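Local coordinates for protein neutral ceramidase (Pseudomonas aeruginosa, PDB 2ZWS) that hydrolyses the N-acyl linkage of ceramides to give sphingosine and a free fatty acid, using a bound zinc ion, and also catalyses the reverse synthesis, at residues V46-E49 / R54-V57; K79-G84 / S133-Q138; Q402-G407 / A426-A431. All coordinates share one frame; numbering follows the deposited sequence.

Contact 1: V46-E49 / R54-V57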
loop_
_atom_site.group_PDB
_atom_site.type_symbol
_atom_site.label_atom_id
_atom_site.label_comp_id
_atom_site.label_asym_id
_atom_site.label_seq_id
_atom_site.Cartn_x
_atom_site.Cartn_y
_atom_site.Cartn_z
ATOM N N VAL A 46 -15.273 0.901 -8.483
ATOM C CA VAL A 46 -15.754 0.469 -9.794
ATOM C C VAL A 46 -16.460 1.642 -10.432
ATOM O O VAL A 46 -17.303 2.260 -9.771
ATOM C CB VAL A 46 -16.778 -0.719 -9.651
ATOM C CG1 VAL A 46 -17.335 -1.085 -11.002
ATOM C CG2 VAL A 46 -16.088 -1.923 -9.052
ATOM N N ILE A 47 -16.130 1.948 -11.690
ATOM C CA ILE A 47 -16.790 3.046 -12.396
ATOM C C ILE A 47 -17.335 2.531 -13.706
ATOM O O ILE A 47 -16.641 1.837 -14.436
ATOM C CB ILE A 47 -15.804 4.206 -12.699
ATOM C CG1 ILE A 47 -15.092 4.660 -11.420
ATOM C CG2 ILE A 47 -16.536 5.384 -13.376
ATOM C CD1 ILE A 47 -13.912 5.578 -11.705
ATOM N N GLU A 48 -18.577 2.871 -14.011
ATOM C CA GLU A 48 -19.186 2.438 -15.265
ATOM C C GLU A 48 -19.766 3.632 -15.977
ATOM O O GLU A 48 -20.352 4.520 -15.353
ATOM C CB GLU A 48 -20.366 1.509 -15.029
ATOM C CG GLU A 48 -20.112 0.244 -14.316
ATOM C CD GLU A 48 -21.205 -0.783 -14.611
ATOM O OE1 GLU A 48 -22.423 -0.435 -14.611
ATOM O OE2 GLU A 48 -20.843 -1.952 -14.835
ATOM N N GLU A 49 -19.627 3.641 -17.291
ATOM C CA GLU A 49 -20.200 4.712 -18.076
ATOM C C GLU A 49 -21.649 4.308 -18.300
ATOM O O GLU A 49 -21.925 3.193 -18.719
ATOM C CB GLU A 49 -19.436 4.831 -19.396
ATOM C CG GLU A 49 -19.414 6.224 -19.995
ATOM C CD GLU A 49 -18.850 6.231 -21.404
ATOM O OE1 GLU A 49 -17.972 5.370 -21.748
ATOM O OE2 GLU A 49 -19.296 7.113 -22.176
ATOM N N ARG A 54 -18.690 -0.764 -20.401
ATOM C CA ARG A 54 -17.541 0.071 -20.154
ATOM C C ARG A 54 -17.461 0.313 -18.642
ATOM O O ARG A 54 -18.068 1.224 -18.047
ATOM C CB ARG A 54 -17.403 1.299 -21.031
ATOM C CG ARG A 54 -17.006 0.939 -22.462
ATOM C CD ARG A 54 -15.718 1.641 -22.900
ATOM N NE ARG A 54 -15.212 1.040 -24.128
ATOM C CZ ARG A 54 -14.052 0.392 -24.255
ATOM N NH1 ARG A 54 -13.213 0.269 -23.230
ATOM N NH2 ARG A 54 -13.715 -0.121 -25.434
ATOM N N ARG A 55 -16.744 -0.615 -18.035
ATOM C CA ARG A 55 -16.459 -0.580 -16.632
ATOM C C ARG A 55 -14.932 -0.579 -16.433
ATOM O O ARG A 55 -14.210 -1.280 -17.145
ATOM C CB ARG A 55 -17.072 -1.805 -15.959
ATOM C CG ARG A 55 -16.651 -2.026 -14.535
ATOM C CD ARG A 55 -17.222 -3.348 -13.982
ATOM N NE ARG A 55 -18.690 -3.374 -13.982
ATOM C CZ ARG A 55 -19.423 -4.251 -13.296
ATOM N NH1 ARG A 55 -18.848 -5.179 -12.538
ATOM N NH2 ARG A 55 -20.740 -4.195 -13.374
ATOM N N LEU A 56 -14.491 0.207 -15.453
ATOM C CA LEU A 56 -13.140 0.189 -14.938
ATOM C C LEU A 56 -13.196 -0.112 -13.452
ATOM O O LEU A 56 -14.177 0.224 -12.786
ATOM C CB LEU A 56 -12.499 1.572 -15.119
ATOM C CG LEU A 56 -12.372 2.081 -16.568
ATOM C CD1 LEU A 56 -11.881 3.507 -16.515
ATOM C CD2 LEU A 56 -11.437 1.233 -17.400
ATOM N N VAL A 57 -12.140 -0.723 -12.928
ATOM C CA VAL A 57 -12.000 -0.796 -11.472
ATOM C C VAL A 57 -10.569 -0.410 -11.064
ATOM O O VAL A 57 -9.569 -0.882 -11.638
ATOM C CB VAL A 57 -12.480 -2.169 -10.885
ATOM C CG1 VAL A 57 -11.683 -3.341 -11.447
ATOM C CG2 VAL A 57 -12.449 -2.144 -9.356
#
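Arg55 grips Glu48 side-on, with two nitrogens on one carboxylate oxygen. Arg55 NE and Arg55 NH2 each lie 2.7 Å from Glu48 OE2, which sits at the guanidinium edge and in its plane. The carboxylate is turned 51° from that plane. NE meets OE2 on the anti side, somewhat out of the carboxylate plane; NH2 comes from well above that plane. Sharing one acceptor bends both bonds, with N-H...O angles near 142°.

The Arg55 chain leaves with CG anti to the backbone N and bends at chi3 (-61°), which brings the guanidinium alongside Glu48. The aliphatic part of the arginine also packs on Val46, whose CG1 is 3.7 Å from Arg55 CG. On the same face of the sheet, Val46 CG2 meets Val57 CG2 at 3.7 Å.

The backbone sets these side chains next to each other. Glu48 and Arg55 form a non-hydrogen-bonded antiparallel pair, as do Val46 and Val57. Between them, Ile47 and Leu56 form the hydrogen-bonded pair. Ile47 N is 2.8 Å from Leu56 O, and Leu56 N is 2.9 Å from Ile47 O. At the turn end, Glu49 N donates to Arg54 O at 3.0 Å. The Glu49 carboxylate instead turns to Ser52 in the turn and to the backbone N of Leu295.

This is a beta hairpin between strands 41-49 and 55-61. Ile47 and Leu56 point to the other face, where both touch Leu295. The salt bridge has a second shell: Glu48 OE1 pairs with Arg6, and Arg55 NH1 bonds to Tyr86. With an arginine on each of its oxygens, the buried Glu48 is probably ionised, and its two salt bridges tie the hairpin to strand 5-13.

Contact 2: K79-G84 / S133-Q138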
loop_
_atom_site.group_PDB
_atom_site.type_symbol
_atom_site.label_atom_id
_atom_site.label_comp_id
_atom_site.label_asym_id
_atom_site.label_seq_id
_atom_site.Cartn_x
_atom_site.Cartn_y
_atom_site.Cartn_z
ATOM N N LYS A 79 -11.137 -13.484 -13.509
ATOM C CA LYS A 79 -11.541 -14.129 -14.767
ATOM C C LYS A 79 -12.293 -15.420 -14.517
ATOM O O LYS A 79 -13.213 -15.755 -15.281
ATOM C CB LYS A 79 -10.331 -14.377 -15.657
ATOM C CG LYS A 79 -9.720 -13.118 -16.243
ATOM C CD LYS A 79 -8.408 -13.452 -16.959
ATOM C CE LYS A 79 -7.665 -12.205 -17.396
ATOM N NZ LYS A 79 -6.340 -12.544 -18.016
ATOM N N ALA A 80 -11.927 -16.130 -13.455
ATOM C CA ALA A 80 -12.594 -17.375 -13.070
ATOM C C ALA A 80 -14.013 -17.125 -12.570
ATOM O O ALA A 80 -14.928 -17.889 -12.886
ATOM C CB ALA A 80 -11.793 -18.103 -12.004
ATOM N N LYS A 81 -14.199 -16.053 -11.803
ATOM C CA LYS A 81 -15.464 -15.852 -11.112
ATOM C C LYS A 81 -16.418 -14.954 -11.905
ATOM O O LYS A 81 -17.658 -15.116 -11.819
ATOM C CB LYS A 81 -15.230 -15.336 -9.697
ATOM C CG LYS A 81 -16.397 -15.590 -8.752
ATOM C CD LYS A 81 -15.958 -15.549 -7.313
ATOM C CE LYS A 81 -17.165 -15.474 -6.396
ATOM N NZ LYS A 81 -16.773 -15.321 -4.973
ATOM N N TYR A 82 -15.846 -14.047 -12.697
ATOM C CA TYR A 82 -16.613 -13.029 -13.437
ATOM C C TYR A 82 -16.196 -12.952 -14.902
ATOM O O TYR A 82 -15.712 -11.922 -15.354
ATOM C CB TYR A 82 -16.515 -11.656 -12.725
ATOM C CG TYR A 82 -16.929 -11.787 -11.279
ATOM C CD1 TYR A 82 -15.974 -11.780 -10.255
ATOM C CD2 TYR A 82 -18.267 -12.004 -10.937
ATOM C CE1 TYR A 82 -16.354 -11.958 -8.922
ATOM C CE2 TYR A 82 -18.658 -12.180 -9.613
ATOM C CZ TYR A 82 -17.701 -12.153 -8.612
ATOM O OH TYR A 82 -18.090 -12.333 -7.305
ATOM N N PRO A 83 -16.396 -14.058 -15.658
ATOM C CA PRO A 83 -15.814 -14.095 -17.001
ATOM C C PRO A 83 -16.370 -13.012 -17.896
ATOM O O PRO A 83 -17.586 -12.781 -17.895
ATOM C CB PRO A 83 -16.204 -15.484 -17.537
ATOM C CG PRO A 83 -17.284 -15.974 -16.647
ATOM C CD PRO A 83 -17.123 -15.299 -15.321
ATOM N N GLY A 84 -15.489 -12.352 -18.642
ATOM C CA GLY A 84 -15.894 -11.302 -19.566
ATOM C C GLY A 84 -16.075 -9.935 -18.933
ATOM O O GLY A 84 -16.259 -8.949 -19.641
ATOM N N SER A 133 -12.729 -7.044 -2.174
ATOM C CA SER A 133 -13.051 -5.588 -2.236
ATOM C C SER A 133 -13.791 -5.252 -3.544
ATOM O O SER A 133 -14.731 -4.431 -3.554
ATOM C CB SER A 133 -11.795 -4.721 -2.036
ATOM O OG SER A 133 -10.977 -4.740 -3.176
ATOM N N ILE A 134 -13.404 -5.915 -4.638
ATOM C CA ILE A 134 -14.030 -5.692 -5.942
ATOM C C ILE A 134 -15.421 -6.277 -5.953
ATOM O O ILE A 134 -16.351 -5.639 -6.440
ATOM C CB ILE A 134 -13.151 -6.277 -7.074
ATOM C CG1 ILE A 134 -11.803 -5.527 -7.181
ATOM C CG2 ILE A 134 -13.833 -6.192 -8.463
ATOM C CD1 ILE A 134 -10.706 -6.258 -8.047
ATOM N N GLU A 135 -15.573 -7.461 -5.372
ATOM C CA GLU A 135 -16.889 -8.093 -5.242
ATOM C C GLU A 135 -17.846 -7.199 -4.464
ATOM O O GLU A 135 -19.030 -7.045 -4.840
ATOM C CB GLU A 135 -16.726 -9.431 -4.544
ATOM C CG GLU A 135 -16.032 -10.430 -5.413
ATOM C CD GLU A 135 -15.874 -11.777 -4.719
ATOM O OE1 GLU A 135 -15.760 -11.818 -3.474
ATOM O OE2 GLU A 135 -15.849 -12.791 -5.432
ATOM N N ARG A 136 -17.346 -6.610 -3.375
ATOM C CA ARG A 136 -18.167 -5.722 -2.573
ATOM C C ARG A 136 -18.523 -4.459 -3.336
ATOM O O ARG A 136 -19.667 -4.019 -3.299
ATOM C CB ARG A 136 -17.510 -5.381 -1.239
ATOM C CG ARG A 136 -17.401 -6.600 -0.366
ATOM C CD ARG A 136 -16.582 -6.354 0.887
ATOM N NE ARG A 136 -16.810 -7.433 1.856
ATOM C CZ ARG A 136 -16.227 -7.501 3.053
ATOM N NH1 ARG A 136 -15.353 -6.574 3.430
ATOM N NH2 ARG A 136 -16.509 -8.514 3.874
ATOM N N ALA A 137 -17.547 -3.881 -4.029
ATOM C CA ALA A 137 -17.784 -2.691 -4.817
ATOM C C ALA A 137 -18.809 -2.915 -5.919
ATOM O O ALA A 137 -19.721 -2.112 -6.075
ATOM C CB ALA A 137 -16.480 -2.135 -5.383
ATOM N N GLN A 138 -18.660 -3.992 -6.683
ATOM C CA GLN A 138 -19.580 -4.226 -7.783
ATOM C C GLN A 138 -20.997 -4.557 -7.317
ATOM O O GLN A 138 -21.940 -4.341 -8.080
ATOM C CB GLN A 138 -19.048 -5.296 -8.712
ATOM C CG GLN A 138 -19.100 -6.687 -8.111
ATOM C CD GLN A 138 -18.442 -7.734 -8.977
ATOM O OE1 GLN A 138 -18.578 -8.936 -8.721
ATOM N NE2 GLN A 138 -17.731 -7.294 -10.007
#
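Glu135 OE2 accepts two bonds from consecutive residues, Lys81 and Tyr82. Lys81 NZ makes a salt bridge to Glu135 OE2 at 2.7 Å, meeting it on the syn side. Tyr82 OH donates to Glu135 OE2 at 3.0 Å, from 43° above the carboxylate plane. Both donors reach the oxygen from the same face of that plane. The tyrosine ring stands almost upright to the carboxylate, with the planes 87° apart, and OE2 lies at the ring edge.

The lysine chain is extended, with CG anti to the backbone N (chi1 -158°). It runs past the ring, and its CG lies against one ring face, 3.6 Å above the plane. On the opposite face stands Gln138. Its OE1 is 3.3 Å from Tyr82 CZ, and its amide plane is close to perpendicular to the ring. Lys81 CG and Gln138 OE1 thus flank opposite faces, each offset toward the rim, and the hydroxyl bond to Glu135 fixes the end of the ring.

Tyr82 is the first residue to leave helical geometry after helix 68-81. The contact therefore fastens the C-terminal end of that helix to the last turn of helix 120-138 at the protein surface. Gln138 also touches Arg55. Ile134 and Ala137 pack on strands 55-61 and 41-49, while Glu135 and Gln138, on another side of helix 120-138, meet the end of helix 68-81.

Contact 3: Q402-G407 / A426-A431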
loop_
_atom_site.group_PDB
_atom_site.type_symbol
_atom_site.label_atom_id
_atom_site.label_comp_id
_atom_site.label_asym_id
_atom_site.label_seq_id
_atom_site.Cartn_x
_atom_site.Cartn_y
_atom_site.Cartn_z
ATOM N N GLN A 402 -12.331 13.612 -18.986
ATOM C CA GLN A 402 -11.144 14.420 -19.358
ATOM C C GLN A 402 -9.904 14.096 -18.524
ATOM O O GLN A 402 -8.886 14.797 -18.615
ATOM C CB GLN A 402 -11.460 15.921 -19.255
ATOM C CG GLN A 402 -11.617 16.441 -17.811
ATOM C CD GLN A 402 -13.057 16.492 -17.287
ATOM O OE1 GLN A 402 -13.404 17.410 -16.525
ATOM N NE2 GLN A 402 -13.869 15.508 -17.631
ATOM N N LEU A 403 -10.002 13.059 -17.690
ATOM C CA LEU A 403 -8.870 12.609 -16.864
ATOM C C LEU A 403 -8.182 11.413 -17.470
ATOM O O LEU A 403 -8.833 10.537 -18.030
ATOM C CB LEU A 403 -9.344 12.142 -15.493
ATOM C CG LEU A 403 -10.253 13.067 -14.718
ATOM C CD1 LEU A 403 -10.537 12.429 -13.351
ATOM C CD2 LEU A 403 -9.623 14.441 -14.566
ATOM N N GLU A 404 -6.862 11.377 -17.343
ATOM C CA GLU A 404 -6.145 10.125 -17.602
ATOM C C GLU A 404 -5.370 9.762 -16.368
ATOM O O GLU A 404 -4.746 10.619 -15.754
ATOM C CB GLU A 404 -5.199 10.213 -18.794
ATOM C CG GLU A 404 -5.885 9.972 -20.109
ATOM C CD GLU A 404 -4.933 10.013 -21.307
ATOM O OE1 GLU A 404 -3.890 10.723 -21.258
ATOM O OE2 GLU A 404 -5.259 9.346 -22.311
ATOM N N LEU A 405 -5.441 8.483 -16.015
ATOM C CA LEU A 405 -4.815 7.967 -14.816
ATOM C C LEU A 405 -3.798 6.930 -15.289
ATOM O O LEU A 405 -4.137 5.977 -15.987
ATOM C CB LEU A 405 -5.898 7.336 -13.934
ATOM C CG LEU A 405 -5.440 6.568 -12.697
ATOM C CD1 LEU A 405 -4.648 7.458 -11.717
ATOM C CD2 LEU A 405 -6.616 5.910 -11.998
ATOM N N LEU A 406 -2.537 7.142 -14.948
ATOM C CA LEU A 406 -1.482 6.220 -15.340
ATOM C C LEU A 406 -1.096 5.337 -14.178
ATOM O O LEU A 406 -0.935 5.823 -13.053
ATOM C CB LEU A 406 -0.226 6.978 -15.760
ATOM C CG LEU A 406 -0.141 7.729 -17.099
ATOM C CD1 LEU A 406 -1.366 8.499 -17.490
ATOM C CD2 LEU A 406 1.095 8.665 -17.097
ATOM N N GLY A 407 -0.945 4.036 -14.451
ATOM C CA GLY A 407 -0.502 3.109 -13.418
ATOM C C GLY A 407 0.916 2.679 -13.787
ATOM O O GLY A 407 1.118 2.021 -14.823
ATOM N N ALA A 426 0.755 16.410 -23.266
ATOM C CA ALA A 426 0.977 16.974 -24.615
ATOM C C ALA A 426 0.392 16.057 -25.693
ATOM O O ALA A 426 -0.271 16.532 -26.612
ATOM C CB ALA A 426 2.476 17.270 -24.855
ATOM N N ALA A 427 0.607 14.750 -25.562
ATOM C CA ALA A 427 0.103 13.782 -26.526
ATOM C C ALA A 427 -1.417 13.643 -26.471
ATOM O O ALA A 427 -2.058 13.375 -27.490
ATOM C CB ALA A 427 0.775 12.425 -26.329
ATOM N N SER A 428 -1.995 13.830 -25.289
ATOM C CA SER A 428 -3.439 13.611 -25.093
ATOM C C SER A 428 -4.367 14.823 -25.208
ATOM O O SER A 428 -5.594 14.663 -25.208
ATOM C CB SER A 428 -3.662 12.938 -23.736
ATOM O OG SER A 428 -2.998 11.692 -23.706
ATOM N N GLU A 429 -3.788 16.019 -25.316
ATOM C CA GLU A 429 -4.572 17.251 -25.365
ATOM C C GLU A 429 -5.647 17.190 -26.464
ATOM O O GLU A 429 -6.817 17.536 -26.238
ATOM C CB GLU A 429 -3.634 18.413 -25.662
ATOM C CG GLU A 429 -3.813 19.631 -24.788
ATOM C CD GLU A 429 -5.059 20.435 -25.087
ATOM O OE1 GLU A 429 -5.512 20.455 -26.260
ATOM O OE2 GLU A 429 -5.582 21.077 -24.139
ATOM N N ALA A 430 -5.240 16.740 -27.651
ATOM C CA ALA A 430 -6.165 16.634 -28.787
ATOM C C ALA A 430 -7.304 15.649 -28.569
ATOM O O ALA A 430 -8.342 15.733 -29.252
ATOM C CB ALA A 430 -5.409 16.279 -30.069
ATOM N N ALA A 431 -7.121 14.704 -27.643
ATOM C CA ALA A 431 -8.183 13.742 -27.288
ATOM C C ALA A 431 -9.188 14.284 -26.259
ATOM O O ALA A 431 -10.161 13.597 -25.906
ATOM C CB ALA A 431 -7.579 12.442 -26.793
HETATM O O HOH W 1 -4.563 9.946 -25.061
#
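Ser428 OG and Glu404 OE1 are 2.8 Å apart, the direct polar link between strand 403-407 and the C-terminal part of helix 414-428. Ser428 OG also hydrogen-bonds to the backbone O of Val424, one turn earlier in the helix. A water completes the group. It donates to Glu404 OE2 at 2.9 Å and to Ser428 OG at 2.7 Å. Both carboxylate oxygens are thus tied to one hydroxyl, OE1 directly and OE2 through the water.

The glutamate reaches across with an extended chain (chi2 -178°). Ser428 turns OG toward it, beside its own backbone N and anti to the carbonyl carbon (chi1 -61°). The backbones stay well apart, with 8.7 Å between Glu404 CA and Ser428 CA.

Both residues are buried. Glu404 touches Val424 and Leu486, and Ser428 touches Ala483, so helix 471-488 packs against both residues. Leu406 points to the same helical layer, against Ile420 and Val424. Strand 403-407 runs parallel to strand 435-439 and bonds to it directly. The strand, helix 414-428 and strand 435-439 form a beta-alpha-beta crossover, and the glutamate-serine pair links its first strand to its helix.

The three contacts follow one another along the N-terminal ceramidase region of the chain. Contacts 1 and 2 are neighbours, with centres 12 Å apart. Helix 120-138 lies on the hairpin of contact 1, and Val46 CG2 packs 3.7 Å from Ala137 CB. Strand 55-61 leads on to helix 68-81 of contact 2. Contact 3 belongs to a different sheet, which includes strands 295-303 and 392-400. Its centre is about 17 Å from that of contact 1 and about 27 Å from that of contact 2. Leu56 touches both those strands, so the two sheets pack together. With helices 120-138 and 414-428 on their outer faces, they give a layered helix-sheet-sheet-helix arrangement.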